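Local atomic coordinates of PmoD (PDB entry 6CPD), a protein that binds copper through a periplasmic cupredoxin-like domain and probably serves copper handling in methane-oxidizing bacteria. Residues V8-D13 / G107-T112; E56-R61 / T70-L75; H97-A100 / H104-G107. All coordinates share one frame; numbering follows the deposited sequence.

Contact 1: V8-D13 / G107-T112. With CU1 (copper (I) ion), chain D.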
# COMPACT_ATOMS: atom_id res chain seq x y z
N VAL B 8 -2.53 -0.74 -6.02
CA VAL B 8 -3.58 -1.53 -6.67
C VAL B 8 -2.85 -2.57 -7.54
O VAL B 8 -1.76 -2.29 -8.04
CB VAL B 8 -4.54 -0.65 -7.48
CG1 VAL B 8 -3.81 0.05 -8.60
CG2 VAL B 8 -5.68 -1.46 -8.00
N MET B 9 -3.37 -3.79 -7.65
CA MET B 9 -2.61 -4.88 -8.25
C MET B 9 -3.18 -5.51 -9.51
O MET B 9 -4.38 -5.79 -9.57
CB MET B 9 -2.42 -5.97 -7.20
CG MET B 9 -1.82 -5.43 -5.90
SD MET B 9 -1.54 -6.76 -4.76
CE MET B 9 -3.22 -7.09 -4.22
N PHE B 10 -2.31 -5.79 -10.48
CA PHE B 10 -2.65 -6.67 -11.59
C PHE B 10 -1.67 -7.82 -11.62
O PHE B 10 -0.67 -7.75 -12.32
CB PHE B 10 -2.61 -5.93 -12.93
CG PHE B 10 -3.64 -4.87 -13.07
CD1 PHE B 10 -3.41 -3.59 -12.57
CD2 PHE B 10 -4.86 -5.13 -13.68
CE1 PHE B 10 -4.38 -2.60 -12.69
CE2 PHE B 10 -5.83 -4.14 -13.81
CZ PHE B 10 -5.58 -2.87 -13.32
N GLY B 11 -1.95 -8.88 -10.87
CA GLY B 11 -1.00 -9.98 -10.79
C GLY B 11 0.26 -9.49 -10.10
O GLY B 11 0.20 -9.00 -8.98
N TYR B 12 1.40 -9.59 -10.77
CA TYR B 12 2.64 -9.08 -10.18
C TYR B 12 2.82 -7.61 -10.46
O TYR B 12 3.70 -6.96 -9.88
CB TYR B 12 3.85 -9.84 -10.72
CG TYR B 12 3.87 -11.30 -10.37
CD1 TYR B 12 3.72 -11.73 -9.05
CD2 TYR B 12 4.02 -12.25 -11.37
CE1 TYR B 12 3.75 -13.08 -8.74
CE2 TYR B 12 4.04 -13.59 -11.07
CZ TYR B 12 3.91 -14.01 -9.76
OH TYR B 12 3.93 -15.35 -9.50
N ASP B 13 2.05 -7.08 -11.41
CA ASP B 13 2.26 -5.69 -11.79
C ASP B 13 1.43 -4.79 -10.89
O ASP B 13 0.21 -4.92 -10.83
CB ASP B 13 1.89 -5.50 -13.26
CG ASP B 13 2.63 -6.47 -14.17
OD1 ASP B 13 3.87 -6.41 -14.25
OD2 ASP B 13 1.95 -7.29 -14.83
N GLY B 107 -11.93 2.62 -5.90
CA GLY B 107 -11.34 3.07 -7.14
C GLY B 107 -11.26 1.87 -8.07
O GLY B 107 -10.65 0.86 -7.73
N LEU B 108 -11.92 1.97 -9.22
CA LEU B 108 -11.88 0.91 -10.22
C LEU B 108 -10.90 1.27 -11.32
O LEU B 108 -11.14 2.21 -12.08
CB LEU B 108 -13.26 0.68 -10.83
CG LEU B 108 -14.36 0.31 -9.85
CD1 LEU B 108 -15.71 0.28 -10.54
CD2 LEU B 108 -14.01 -1.03 -9.26
N VAL B 109 -9.81 0.52 -11.42
CA VAL B 109 -8.82 0.76 -12.46
C VAL B 109 -9.00 -0.30 -13.53
O VAL B 109 -8.88 -1.49 -13.27
CB VAL B 109 -7.38 0.71 -11.93
CG1 VAL B 109 -6.39 0.97 -13.07
CG2 VAL B 109 -7.17 1.71 -10.79
N THR B 110 -9.29 0.14 -14.74
CA THR B 110 -9.52 -0.80 -15.82
C THR B 110 -8.42 -0.67 -16.86
O THR B 110 -8.20 0.41 -17.40
CB THR B 110 -10.89 -0.57 -16.48
OG1 THR B 110 -11.90 -0.56 -15.47
CG2 THR B 110 -11.19 -1.68 -17.50
N LEU B 111 -7.73 -1.78 -17.12
CA LEU B 111 -6.71 -1.81 -18.16
C LEU B 111 -7.22 -2.52 -19.38
O LEU B 111 -7.90 -3.54 -19.29
CB LEU B 111 -5.45 -2.52 -17.69
CG LEU B 111 -4.49 -1.87 -16.71
CD1 LEU B 111 -3.31 -2.80 -16.65
CD2 LEU B 111 -4.07 -0.50 -17.20
N THR B 112 -6.84 -2.02 -20.54
CA THR B 112 -7.17 -2.73 -21.75
C THR B 112 -5.89 -3.37 -22.26
O THR B 112 -4.96 -2.67 -22.66
CB THR B 112 -7.77 -1.80 -22.82
OG1 THR B 112 -8.86 -1.05 -22.27
CG2 THR B 112 -8.24 -2.61 -24.01
CU CU1 D . -0.18 -5.93 -3.13
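The core between the two sheets of the cupredoxin-like sandwich is bridged here by Val8 and Phe10 of strand 7-10 and Val109 and Leu111 of strand 103-112. The short strand axes stand 9.2 Å apart at 28°, and no hydrogen bond joins them. Side chains largely fill the gap. Leu111 CD1 sits over the centre of the Phe10 ring, 3.9 Å from its centroid, and makes a CH-pi contact with that face. Leu111 CG comes close to the rim of the same face, 3.7 Å from Phe10 CZ. Val109 meets the ring at its edge instead, near the ring plane. Its backbone takes part, with Val109 O 3.6 Å from Phe10 CZ. Val109 CG1 lies in the ring plane, 3.9 Å from Phe10 CZ. Phe10 has CG anti to its carbonyl carbon (chi1 -66°), which directs the ring to the opposing strand. Val8 CG1 adds a looser touch on Val109 CG2, at 4.3 Å. With an alanine at Phe10, Leu111 CD1 would probably lose the ring face it packs on, and a gap would open beside Val109. Between Val8 and Phe10, Met9 turns to the other side of the strand, where its SD binds copper(I) at 2.3 Å. Met7 and the same two methionines of the second subunit complete the site. One face of strand 7-10 is thus apolar and buried, while the other offers a soft thioether sulfur suited to copper(I).

Contact 2: E56-R61 / T70-L75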
# COMPACT_ATOMS: atom_id res chain seq x y z
N GLU B 56 -8.23 3.23 -17.47
CA GLU B 56 -9.41 4.00 -17.09
C GLU B 56 -9.54 3.99 -15.57
O GLU B 56 -9.24 2.99 -14.92
CB GLU B 56 -10.66 3.41 -17.74
CG GLU B 56 -11.96 3.96 -17.19
CD GLU B 56 -13.18 3.19 -17.68
OE1 GLU B 56 -13.02 2.06 -18.19
OE2 GLU B 56 -14.31 3.71 -17.53
N LEU B 57 -9.97 5.11 -14.99
CA LEU B 57 -10.21 5.15 -13.55
C LEU B 57 -11.63 5.63 -13.27
O LEU B 57 -12.05 6.66 -13.79
CB LEU B 57 -9.20 6.06 -12.84
CG LEU B 57 -9.49 6.35 -11.36
CD1 LEU B 57 -9.29 5.13 -10.44
CD2 LEU B 57 -8.69 7.55 -10.85
N ARG B 58 -12.35 4.88 -12.46
CA ARG B 58 -13.64 5.32 -11.96
C ARG B 58 -13.69 5.14 -10.46
O ARG B 58 -13.49 4.03 -9.96
CB ARG B 58 -14.78 4.57 -12.65
CG ARG B 58 -16.15 4.98 -12.11
CD ARG B 58 -17.25 4.14 -12.70
NE ARG B 58 -17.66 4.69 -13.99
CZ ARG B 58 -18.01 3.97 -15.04
NH1 ARG B 58 -17.99 2.65 -14.97
NH2 ARG B 58 -18.37 4.56 -16.17
N ILE B 59 -13.95 6.21 -9.74
CA ILE B 59 -14.12 6.08 -8.30
C ILE B 59 -15.61 6.10 -7.99
O ILE B 59 -16.32 7.02 -8.40
CB ILE B 59 -13.38 7.20 -7.54
CG1 ILE B 59 -11.88 7.12 -7.81
CG2 ILE B 59 -13.67 7.12 -6.02
CD1 ILE B 59 -11.08 8.24 -7.14
N ILE B 60 -16.09 5.07 -7.31
CA ILE B 60 -17.51 4.98 -6.97
C ILE B 60 -17.72 4.93 -5.47
O ILE B 60 -16.84 4.51 -4.70
CB ILE B 60 -18.18 3.72 -7.57
CG1 ILE B 60 -17.51 2.45 -7.01
CG2 ILE B 60 -18.11 3.73 -9.10
CD1 ILE B 60 -18.24 1.17 -7.36
N ARG B 61 -18.90 5.36 -5.06
CA ARG B 61 -19.39 5.07 -3.72
C ARG B 61 -19.57 3.56 -3.66
O ARG B 61 -20.08 2.94 -4.59
CB ARG B 61 -20.71 5.83 -3.45
CG ARG B 61 -20.50 7.34 -3.54
CD ARG B 61 -21.78 8.14 -3.49
NE ARG B 61 -22.53 8.13 -4.74
CZ ARG B 61 -22.30 8.94 -5.78
NH1 ARG B 61 -21.32 9.84 -5.74
NH2 ARG B 61 -23.06 8.84 -6.87
N THR B 70 -21.91 -3.88 -13.25
CA THR B 70 -21.08 -3.82 -14.44
C THR B 70 -21.74 -2.95 -15.51
O THR B 70 -21.07 -2.49 -16.43
CB THR B 70 -20.81 -5.23 -15.00
OG1 THR B 70 -22.03 -5.98 -15.02
CG2 THR B 70 -19.80 -5.96 -14.13
N GLY B 71 -23.04 -2.73 -15.38
CA GLY B 71 -23.76 -1.86 -16.29
C GLY B 71 -23.31 -0.42 -16.12
O GLY B 71 -23.14 0.05 -14.99
N GLU B 72 -23.11 0.29 -17.23
CA GLU B 72 -22.51 1.62 -17.21
C GLU B 72 -23.48 2.63 -16.57
O GLU B 72 -23.06 3.59 -15.93
CB GLU B 72 -22.12 2.05 -18.63
CG GLU B 72 -20.76 2.76 -18.71
CD GLU B 72 -20.83 4.27 -18.72
OE1 GLU B 72 -21.93 4.84 -18.92
OE2 GLU B 72 -19.76 4.90 -18.52
N LYS B 73 -24.78 2.41 -16.75
CA LYS B 73 -25.77 3.27 -16.12
C LYS B 73 -25.75 3.10 -14.60
O LYS B 73 -25.90 4.07 -13.85
CB LYS B 73 -27.17 2.99 -16.66
CG LYS B 73 -28.19 4.00 -16.18
CD LYS B 73 -29.53 3.83 -16.86
CE LYS B 73 -30.12 2.45 -16.62
NZ LYS B 73 -31.44 2.29 -17.31
N GLU B 74 -25.61 1.85 -14.14
CA GLU B 74 -25.58 1.55 -12.72
C GLU B 74 -24.30 2.09 -12.10
O GLU B 74 -24.31 2.65 -11.01
CB GLU B 74 -25.70 0.04 -12.46
CG GLU B 74 -27.13 -0.49 -12.56
CD GLU B 74 -27.68 -0.48 -13.98
OE1 GLU B 74 -26.87 -0.49 -14.93
OE2 GLU B 74 -28.92 -0.47 -14.14
N LEU B 75 -23.19 1.90 -12.80
CA LEU B 75 -21.92 2.43 -12.34
C LEU B 75 -21.96 3.95 -12.31
O LEU B 75 -21.40 4.56 -11.40
CB LEU B 75 -20.78 1.92 -13.23
CG LEU B 75 -20.30 0.51 -12.88
CD1 LEU B 75 -19.32 -0.01 -13.92
CD2 LEU B 75 -19.65 0.47 -11.50
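Arg58 meets Leu75 and Glu72 with different parts of its guanidinium group. Leu75 CB lies over one face of the group, 3.4 Å from Arg58 NH1. The Leu75 CD1 methyl is also close to Arg58 NH1, at 3.2 Å. Glu72 comes to the edge instead. Glu72 OE2 lies in the guanidinium plane and forms a salt bridge with Arg58 NH2 at 2.8 Å. The hydrogen bond within this bridge is weak, because the angle at the hydrogen is only 120°. The carboxylate is turned 62° from the guanidinium plane, so the two groups are not coplanar. Arg58 reaches the helix with CG extended away from its backbone N (chi1 178°) and a later bend at chi3. The contact joins strand 55-61, an inner strand of the mixed sheet, to the short helix 72-77 that packs outside it. Gly71 is the N-cap residue of this helix, and its O accepts a hydrogen bond from Leu75 N. Further along the strand, Ile60 CG2 approaches Leu75 CD2 at 4.3 Å and Leu75 O at 4.1 Å. Glu56 OE2 lies above the other face of the Arg58 guanidinium, opposite Leu75 CB, 4.3 Å from the plane and toward its rim, and is hydrogen-bonded to His82. Asp76 forms a long, weak ion pair with Arg58. The Glu72 side chain is exposed and poorly ordered, which suggests a mobile outer end to the salt bridge.

Contact 3: H97-A100 / H104-G107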
# COMPACT_ATOMS: atom_id res chain seq x y z
N HIS B 97 -9.84 15.60 -6.30
CA HIS B 97 -11.28 15.56 -6.09
C HIS B 97 -11.63 16.11 -4.71
O HIS B 97 -10.93 15.84 -3.73
CB HIS B 97 -11.81 14.12 -6.24
CG HIS B 97 -13.31 14.03 -6.17
ND1 HIS B 97 -14.13 14.59 -7.12
CD2 HIS B 97 -14.13 13.46 -5.26
CE1 HIS B 97 -15.39 14.37 -6.81
NE2 HIS B 97 -15.42 13.69 -5.67
N ASN B 98 -12.71 16.87 -4.63
CA ASN B 98 -13.24 17.25 -3.34
C ASN B 98 -14.23 16.20 -2.87
O ASN B 98 -15.32 16.10 -3.41
CB ASN B 98 -13.91 18.63 -3.39
CG ASN B 98 -14.33 19.13 -2.01
OD1 ASN B 98 -13.53 19.72 -1.29
ND2 ASN B 98 -15.60 18.92 -1.66
N PHE B 99 -13.82 15.40 -1.89
CA PHE B 99 -14.74 14.46 -1.26
C PHE B 99 -15.54 15.22 -0.23
O PHE B 99 -15.03 15.54 0.84
CB PHE B 99 -13.99 13.29 -0.62
CG PHE B 99 -13.39 12.33 -1.62
CD1 PHE B 99 -14.10 11.21 -2.03
CD2 PHE B 99 -12.12 12.54 -2.14
CE1 PHE B 99 -13.56 10.32 -2.94
CE2 PHE B 99 -11.57 11.66 -3.06
CZ PHE B 99 -12.30 10.54 -3.46
N ALA B 100 -16.80 15.51 -0.55
CA ALA B 100 -17.66 16.28 0.35
C ALA B 100 -18.23 15.39 1.46
O ALA B 100 -18.67 15.90 2.49
CB ALA B 100 -18.78 16.94 -0.42
N HIS B 104 -17.36 4.87 2.42
CA HIS B 104 -16.50 3.91 1.74
C HIS B 104 -16.56 4.13 0.25
O HIS B 104 -17.65 4.34 -0.31
CB HIS B 104 -16.92 2.46 2.01
CG HIS B 104 -16.76 2.03 3.43
ND1 HIS B 104 -17.78 2.08 4.35
CD2 HIS B 104 -15.69 1.51 4.08
CE1 HIS B 104 -17.36 1.61 5.50
NE2 HIS B 104 -16.09 1.27 5.37
N TYR B 105 -15.40 4.05 -0.39
CA TYR B 105 -15.29 4.27 -1.82
C TYR B 105 -14.47 3.16 -2.45
O TYR B 105 -13.74 2.44 -1.76
CB TYR B 105 -14.64 5.64 -2.12
CG TYR B 105 -15.47 6.80 -1.65
CD1 TYR B 105 -15.38 7.25 -0.35
CD2 TYR B 105 -16.37 7.42 -2.51
CE1 TYR B 105 -16.16 8.32 0.10
CE2 TYR B 105 -17.14 8.48 -2.07
CZ TYR B 105 -17.04 8.93 -0.78
OH TYR B 105 -17.83 9.98 -0.36
N ILE B 106 -14.61 3.01 -3.76
CA ILE B 106 -13.83 2.04 -4.49
C ILE B 106 -13.25 2.71 -5.73
O ILE B 106 -13.99 3.30 -6.51
CB ILE B 106 -14.67 0.82 -4.94
CG1 ILE B 106 -15.42 0.21 -3.75
CG2 ILE B 106 -13.77 -0.19 -5.67
CD1 ILE B 106 -16.20 -1.04 -4.07
N GLY B 107 -11.93 2.62 -5.90
CA GLY B 107 -11.34 3.07 -7.14
C GLY B 107 -11.26 1.87 -8.07
O GLY B 107 -10.65 0.86 -7.73
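Phe99 and Tyr105 form a T-shaped aromatic pair. The edge of Phe99 is directed at the face of Tyr105, with the ring centroids 5.1 Å apart and the planes at 75°. Phe99 CD1 makes the nearest approach, 3.9 Å from Tyr105 CZ. The next carbon, Phe99 CE1, stands 4.0 Å above the Tyr105 plane over the ring centre. The phenylalanine therefore presents one C-H side of its ring to the pi cloud of the tyrosine. Phe99 has CG anti to its own carbonyl carbon (chi1 -71°), and this torsion carries its ring edge across to the Tyr105 face. No hydrogen bond links the two segments, and the contact is one of aromatic packing. His97 lies beside the pair on the same strand as Phe99. His97 CD2 sits over the centre of a Phe99 face, 3.6 Å above the plane, and its NE2 is hydrogen-bonded to Glu80. Tyr105 is fixed at its far end, where OH is hydrogen-bonded to Asn101 O in the connection between the strands. Val127 of strand 118-127 touches both aromatic side chains. In the backbone, Phe99 pairs with Gly37, whereas Tyr105 pairs with Phe125. The stack thus bridges the two sheets of the sandwich close to the turn where the chain passes from strand 92-99 to strand 103-112.

Overall arrangement
Contacts 1 and 3 both use strand 103-112 and share Gly107. Their centres are about 18 Å apart, with the middle of the chain between them. Each joins this strand's sheet to the other sheet of the sandwich. Contact 2 lies on the neighbouring strand 55-61 and links it to the helix outside. Its centre is about 15 Å from that of contact 1 and about 13 Å from that of contact 3. Probable backbone hydrogen bonds tie the strands together: Leu108 N to Arg58 O at 2.7 Å beside contact 1, and Ile106 N to Ile60 O at 2.8 Å beside contact 3. Of the three, contact 1 alone contains a copper ligand, Met9.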